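Local coordinates for chromosome-partitioning protein Spo0J (Thermus thermophilus HB27, PDB 1VZ0) that binds the plasmid centromere-like site parS, stimulates the ATPase activity of Soj and is probably involved in chromosome partitioning, at residues 39-42 and 43-47; 51-54 and 55-59; 171-174 and 175-179. All blocks are in the same frame, centred on the assembly; numbering follows the deposited sequence.

Overall arrangement
Along the chain the three contacts follow in series, without nesting or crossing, and each joins residues only a few positions apart, so none closes a long loop. Contact 1 (39-47) and contact 2 (51-59) lie on one helix, 38-57, their centres about 17 Å apart: the first spans two turns near its start, the second its last turns and its exit toward strand 63-68. Both belong to the ParB N-terminal domain. Contact 3 (171-179) belongs to the ParB HTH domain, where it joins the end of helix 162-169 to the start of helix 175-183; its centre is about 41 Å from that of contact 2. All three also touch the second subunit.

Contact 1. Residues 39-42 and 43-47; sequences RKRF and AEESL
Arg-39 and Ala-43 begin a run of regular i to i+4 helical hydrogen bonds that continues through Ser-46 N to Phe-42 O at 3.0 Å. Each donor takes the carbonyl four residues earlier, which places side chains three or four positions apart on neighbouring turns. Arg-41 and Glu-44 use this spacing for a salt bridge, NH2 to OE1 at 3.0 Å. The arginine is bent at chi2 and chi3, which folds its guanidinium back beside the glutamate. OE1 lies near the guanidinium plane, but NH2 approaches from above the carboxylate, and the two planes are 67° apart, so one N-H, and not a flat two-bond pairing, joins the two exposed side chains. Glu-45 lies alongside Phe-42, its OE2 at the ring edge, 3.9 Å from CD2, with carboxylate and ring 81° apart. CG of Glu-45, set beside its own backbone N (chi1 -64°), rests 3.0 Å from Arg-41 O. An alanine at Glu-45 would take away this carboxylate and is likely to leave the CD2 edge of Phe-42 without its polar neighbour. Ser-46 is small enough for a buried site, and its OG finds polar partners there: Phe-42 O lies 3.2 Å from OG, and Arg-79 gives it a weak hydrogen bond. Arg-39 bridges to Glu-122 of the second subunit, where Phe-42 packs on Leu-109. The arrangement is that of an amphipathic helix with an i to i+3 salt bridge on its exposed side, here in the ParB N-terminal domain.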
# COMPACT_ATOMS: atom_id res chain seq x y z
N ARG C 39 -7.30 -0.76 7.19
CA ARG C 39 -5.94 -1.00 6.71
C ARG C 39 -4.98 -1.19 7.89
O ARG C 39 -4.17 -2.12 7.91
CB ARG C 39 -5.47 0.16 5.85
CG ARG C 39 -3.98 0.15 5.59
CD ARG C 39 -3.65 -0.42 4.23
NE ARG C 39 -4.06 0.48 3.17
CZ ARG C 39 -3.81 0.29 1.88
NH1 ARG C 39 -3.13 -0.78 1.48
NH2 ARG C 39 -4.22 1.18 0.99
N LYS C 40 -5.07 -0.30 8.87
CA LYS C 40 -4.20 -0.39 10.02
C LYS C 40 -4.54 -1.61 10.86
O LYS C 40 -3.65 -2.27 11.40
CB LYS C 40 -4.31 0.88 10.88
CG LYS C 40 -3.80 2.14 10.18
CD LYS C 40 -3.89 3.35 11.10
CE LYS C 40 -3.55 4.64 10.37
NZ LYS C 40 -2.15 4.65 9.85
N ARG C 41 -5.83 -1.91 10.95
CA ARG C 41 -6.28 -3.05 11.74
C ARG C 41 -5.76 -4.34 11.14
O ARG C 41 -5.34 -5.25 11.87
CB ARG C 41 -7.81 -3.06 11.82
CG ARG C 41 -8.33 -3.22 13.23
CD ARG C 41 -7.62 -2.25 14.19
NE ARG C 41 -7.86 -0.85 13.87
CZ ARG C 41 -7.10 0.17 14.25
NH1 ARG C 41 -7.43 1.41 13.91
NH2 ARG C 41 -6.00 -0.04 14.97
N PHE C 42 -5.79 -4.42 9.81
CA PHE C 42 -5.31 -5.60 9.10
C PHE C 42 -3.81 -5.79 9.27
O PHE C 42 -3.33 -6.91 9.43
CB PHE C 42 -5.64 -5.47 7.61
CG PHE C 42 -7.11 -5.62 7.31
CD1 PHE C 42 -7.67 -4.99 6.21
CD2 PHE C 42 -7.92 -6.42 8.11
CE1 PHE C 42 -9.02 -5.16 5.91
CE2 PHE C 42 -9.26 -6.60 7.82
CZ PHE C 42 -9.82 -5.97 6.72
N ALA C 43 -3.06 -4.69 9.25
CA ALA C 43 -1.62 -4.77 9.42
C ALA C 43 -1.28 -5.32 10.81
O ALA C 43 -0.39 -6.15 10.95
CB ALA C 43 -0.99 -3.39 9.23
N GLU C 44 -2.00 -4.87 11.83
CA GLU C 44 -1.78 -5.32 13.20
C GLU C 44 -2.13 -6.80 13.36
O GLU C 44 -1.42 -7.55 14.02
CB GLU C 44 -2.61 -4.51 14.20
CG GLU C 44 -2.44 -3.01 14.07
CD GLU C 44 -3.25 -2.22 15.09
OE1 GLU C 44 -4.44 -2.56 15.31
OE2 GLU C 44 -2.70 -1.26 15.66
N GLU C 45 -3.25 -7.20 12.75
CA GLU C 45 -3.70 -8.58 12.82
C GLU C 45 -2.66 -9.51 12.21
O GLU C 45 -2.25 -10.49 12.82
CB GLU C 45 -5.03 -8.75 12.10
CG GLU C 45 -6.20 -7.99 12.72
CD GLU C 45 -7.51 -8.21 11.97
OE1 GLU C 45 -8.52 -7.57 12.32
OE2 GLU C 45 -7.52 -9.04 11.03
N SER C 46 -2.23 -9.19 10.99
CA SER C 46 -1.25 -10.04 10.31
C SER C 46 0.11 -10.02 11.01
O SER C 46 0.82 -11.02 11.01
CB SER C 46 -1.11 -9.64 8.84
OG SER C 46 -0.61 -8.32 8.69
N LEU C 47 0.46 -8.88 11.61
CA LEU C 47 1.73 -8.76 12.33
C LEU C 47 1.68 -9.75 13.49
O LEU C 47 2.63 -10.50 13.73
CB LEU C 47 1.87 -7.34 12.89
CG LEU C 47 3.26 -6.79 13.25
CD1 LEU C 47 3.09 -5.64 14.22
CD2 LEU C 47 4.14 -7.87 13.86

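Contact 2. Residues 51-54 and 55-59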
# COMPACT_ATOMS: atom_id res chain seq x y z
N ALA C 51 3.79 -13.17 14.23
CA ALA C 51 4.50 -13.30 15.50
C ALA C 51 4.15 -14.61 16.21
O ALA C 51 5.04 -15.30 16.72
CB ALA C 51 4.16 -12.12 16.41
N ASP C 52 2.87 -14.95 16.25
CA ASP C 52 2.41 -16.17 16.91
C ASP C 52 3.06 -17.40 16.29
O ASP C 52 3.46 -18.32 16.99
CB ASP C 52 0.88 -16.30 16.81
CG ASP C 52 0.15 -15.27 17.64
OD1 ASP C 52 -1.01 -14.95 17.30
OD2 ASP C 52 0.71 -14.78 18.65
N SER C 53 3.16 -17.39 14.97
CA SER C 53 3.75 -18.51 14.25
C SER C 53 5.24 -18.67 14.48
O SER C 53 5.74 -19.80 14.56
CB SER C 53 3.48 -18.35 12.75
OG SER C 53 4.06 -19.43 12.02
N ILE C 54 5.97 -17.57 14.61
CA ILE C 54 7.41 -17.68 14.82
C ILE C 54 7.78 -18.00 16.27
O ILE C 54 8.90 -18.41 16.55
CB ILE C 54 8.17 -16.41 14.37
CG1 ILE C 54 7.79 -15.22 15.25
CG2 ILE C 54 7.85 -16.12 12.91
CD1 ILE C 54 8.54 -13.97 14.90
N ARG C 55 6.84 -17.80 17.20
CA ARG C 55 7.12 -18.13 18.59
C ARG C 55 7.41 -19.62 18.64
O ARG C 55 8.17 -20.09 19.48
CB ARG C 55 5.91 -17.86 19.49
CG ARG C 55 5.77 -16.45 20.03
CD ARG C 55 4.87 -16.46 21.25
NE ARG C 55 4.42 -15.13 21.65
CZ ARG C 55 3.60 -14.37 20.92
NH1 ARG C 55 3.24 -13.17 21.36
NH2 ARG C 55 3.15 -14.81 19.75
N GLU C 56 6.78 -20.35 17.72
CA GLU C 56 6.93 -21.79 17.63
C GLU C 56 8.18 -22.24 16.90
O GLU C 56 9.07 -22.86 17.48
CB GLU C 56 5.70 -22.40 16.94
CG GLU C 56 4.37 -22.03 17.57
CD GLU C 56 4.22 -22.54 19.00
OE1 GLU C 56 5.01 -22.12 19.87
OE2 GLU C 56 3.32 -23.38 19.23
N LYS C 57 8.26 -21.91 15.61
CA LYS C 57 9.40 -22.31 14.80
C LYS C 57 10.50 -21.27 14.62
O LYS C 57 11.47 -21.52 13.91
CB LYS C 57 8.93 -22.77 13.42
CG LYS C 57 7.79 -21.95 12.83
CD LYS C 57 6.44 -22.43 13.33
CE LYS C 57 6.13 -23.84 12.84
NZ LYS C 57 4.82 -24.35 13.33
N GLY C 58 10.37 -20.11 15.26
CA GLY C 58 11.39 -19.09 15.12
C GLY C 58 11.24 -18.36 13.80
O GLY C 58 10.30 -18.61 13.05
N LEU C 59 12.17 -17.46 13.49
CA LEU C 59 12.10 -16.69 12.26
C LEU C 59 12.15 -17.50 10.97
O LEU C 59 12.94 -18.43 10.82
CB LEU C 59 13.19 -15.63 12.22
CG LEU C 59 12.67 -14.19 12.28
CD1 LEU C 59 13.81 -13.21 12.05
CD2 LEU C 59 11.60 -14.01 11.23
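Asp-52 and Arg-55 form a salt bridge one turn apart, OD2 to NH2 at 2.7 Å, at the C-terminus of helix 38-57, which Gly-58 ends with a positive phi of 78°. The bridge is bent, 124° at the hydrogen, and counts as a weak hydrogen bond despite its short length. Gly-58 N meets Ile-54 O in a bond that is likewise short and bent, 2.6 Å long. Asp-52 and Arg-55 run the same way, their flat groups 31° apart, and the long arginine, extended from CG to NE, brings a guanidinium edge to the aspartate. The other carboxylate oxygen, OD1, bridges to Lys-48, so the short acid is shared by two basic residues. Ser-53 instead sends OG to Glu-163 of the second subunit. Its carbonyl O receives weak bonds from Glu-56 N and Lys-57 N, consistent with a helix that is ending, and CD of Lys-57 folds to 3.0 Å from that oxygen through bends at chi2 and chi3. At Gly-58 a side chain would jam against the preceding carbonyl oxygen, which calls for glycine. The hydrophobic Ala-51 and Ile-54 face inward, both packing on Ala-83 of helix 78-86, while Leu-59 continues this apolar side onto Val-92 and Pro-93. At the turn the Gly-58 carbonyl lies against Ile-54, whose CB is 3.3 Å and CG2 3.5 Å from its O.

Contact 3. Residues 171-174 and 175-179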
# COMPACT_ATOMS: atom_id res chain seq x y z
N GLY C 171 -7.78 5.05 -6.68
CA GLY C 171 -8.35 4.17 -7.68
C GLY C 171 -9.56 4.78 -8.37
O GLY C 171 -10.30 4.08 -9.03
N GLU C 172 -9.75 6.09 -8.22
CA GLU C 172 -10.86 6.79 -8.87
C GLU C 172 -10.57 6.97 -10.36
O GLU C 172 -11.49 7.13 -11.15
CB GLU C 172 -11.11 8.14 -8.20
CG GLU C 172 -11.71 8.02 -6.81
CD GLU C 172 -11.83 9.36 -6.09
OE1 GLU C 172 -12.28 9.37 -4.93
OE2 GLU C 172 -11.48 10.40 -6.70
N ILE C 173 -9.29 6.98 -10.74
CA ILE C 173 -8.89 7.08 -12.15
C ILE C 173 -7.76 6.08 -12.39
O ILE C 173 -7.17 5.56 -11.44
CB ILE C 173 -8.39 8.49 -12.57
CG1 ILE C 173 -7.11 8.85 -11.83
CG2 ILE C 173 -9.47 9.54 -12.32
CD1 ILE C 173 -6.54 10.24 -12.21
N THR C 174 -7.46 5.80 -13.65
CA THR C 174 -6.41 4.83 -13.96
C THR C 174 -5.12 5.50 -14.40
O THR C 174 -5.07 6.71 -14.59
CB THR C 174 -6.85 3.89 -15.12
OG1 THR C 174 -6.91 4.64 -16.34
CG2 THR C 174 -8.23 3.28 -14.84
N ALA C 175 -4.08 4.69 -14.58
CA ALA C 175 -2.80 5.20 -15.03
C ALA C 175 -3.02 5.83 -16.40
O ALA C 175 -2.34 6.79 -16.78
CB ALA C 175 -1.80 4.06 -15.12
N GLY C 176 -3.97 5.27 -17.14
CA GLY C 176 -4.28 5.77 -18.45
C GLY C 176 -4.87 7.17 -18.40
O GLY C 176 -4.53 8.02 -19.22
N HIS C 177 -5.75 7.40 -17.43
CA HIS C 177 -6.37 8.72 -17.28
C HIS C 177 -5.30 9.75 -16.97
O HIS C 177 -5.35 10.89 -17.44
CB HIS C 177 -7.37 8.70 -16.13
CG HIS C 177 -8.63 7.96 -16.43
ND1 HIS C 177 -9.50 8.36 -17.41
CD2 HIS C 177 -9.18 6.87 -15.85
CE1 HIS C 177 -10.54 7.55 -17.43
NE2 HIS C 177 -10.37 6.64 -16.49
N ALA C 178 -4.35 9.33 -16.14
CA ALA C 178 -3.25 10.17 -15.71
C ALA C 178 -2.40 10.55 -16.93
O ALA C 178 -2.04 11.72 -17.11
CB ALA C 178 -2.41 9.43 -14.65
N ARG C 179 -2.10 9.57 -17.77
CA ARG C 179 -1.31 9.85 -18.97
C ARG C 179 -2.05 10.83 -19.87
O ARG C 179 -1.41 11.67 -20.51
CB ARG C 179 -1.00 8.58 -19.76
CG ARG C 179 -0.19 7.56 -18.99
CD ARG C 179 0.26 6.42 -19.88
NE ARG C 179 0.54 5.25 -19.07
CZ ARG C 179 -0.33 4.28 -18.83
NH1 ARG C 179 0.01 3.25 -18.07
NH2 ARG C 179 -1.53 4.31 -19.38
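Thr-174 caps helix 175-183, and its side chain branches at CB into OG1 and CG2, which meet the helix start in two ways. At one tip OG1, held between the backbone N and the carbonyl carbon (chi1 69°), accepts from His-177 N at 3.2 Å with a fairly straight bond, 152° at the hydrogen. Gly-176 N adds a weaker, more bent bond to the same oxygen; glycine fits beside the cap, since a CB there would come tight against OG1. The other tip, the methyl CG2, lies 3.8 Å from His-177 CD2. Threonine suits the place because one branch supplies an acceptor for amide groups of the first turn while the other offers an apolar surface. The imidazole reaches back across the cap, its CD2 edge toward Thr-174 N at 3.0 Å. Nearer the backbone, CB of His-177 packs on CB of Ile-173 at 3.7 Å, and both side chains also touch Ile-196 of helix 189-199. Ala-178 N closes the first full turn on Thr-174 O, and its small methyl fits near Leu-157 and Leu-160. Just upstream, Gly-171 ends the preceding helix with positive phi, which favours glycine. A Schellman C-cap followed by a threonine N-cap makes a short helix-to-helix link, here within the all-helical ParB HTH domain.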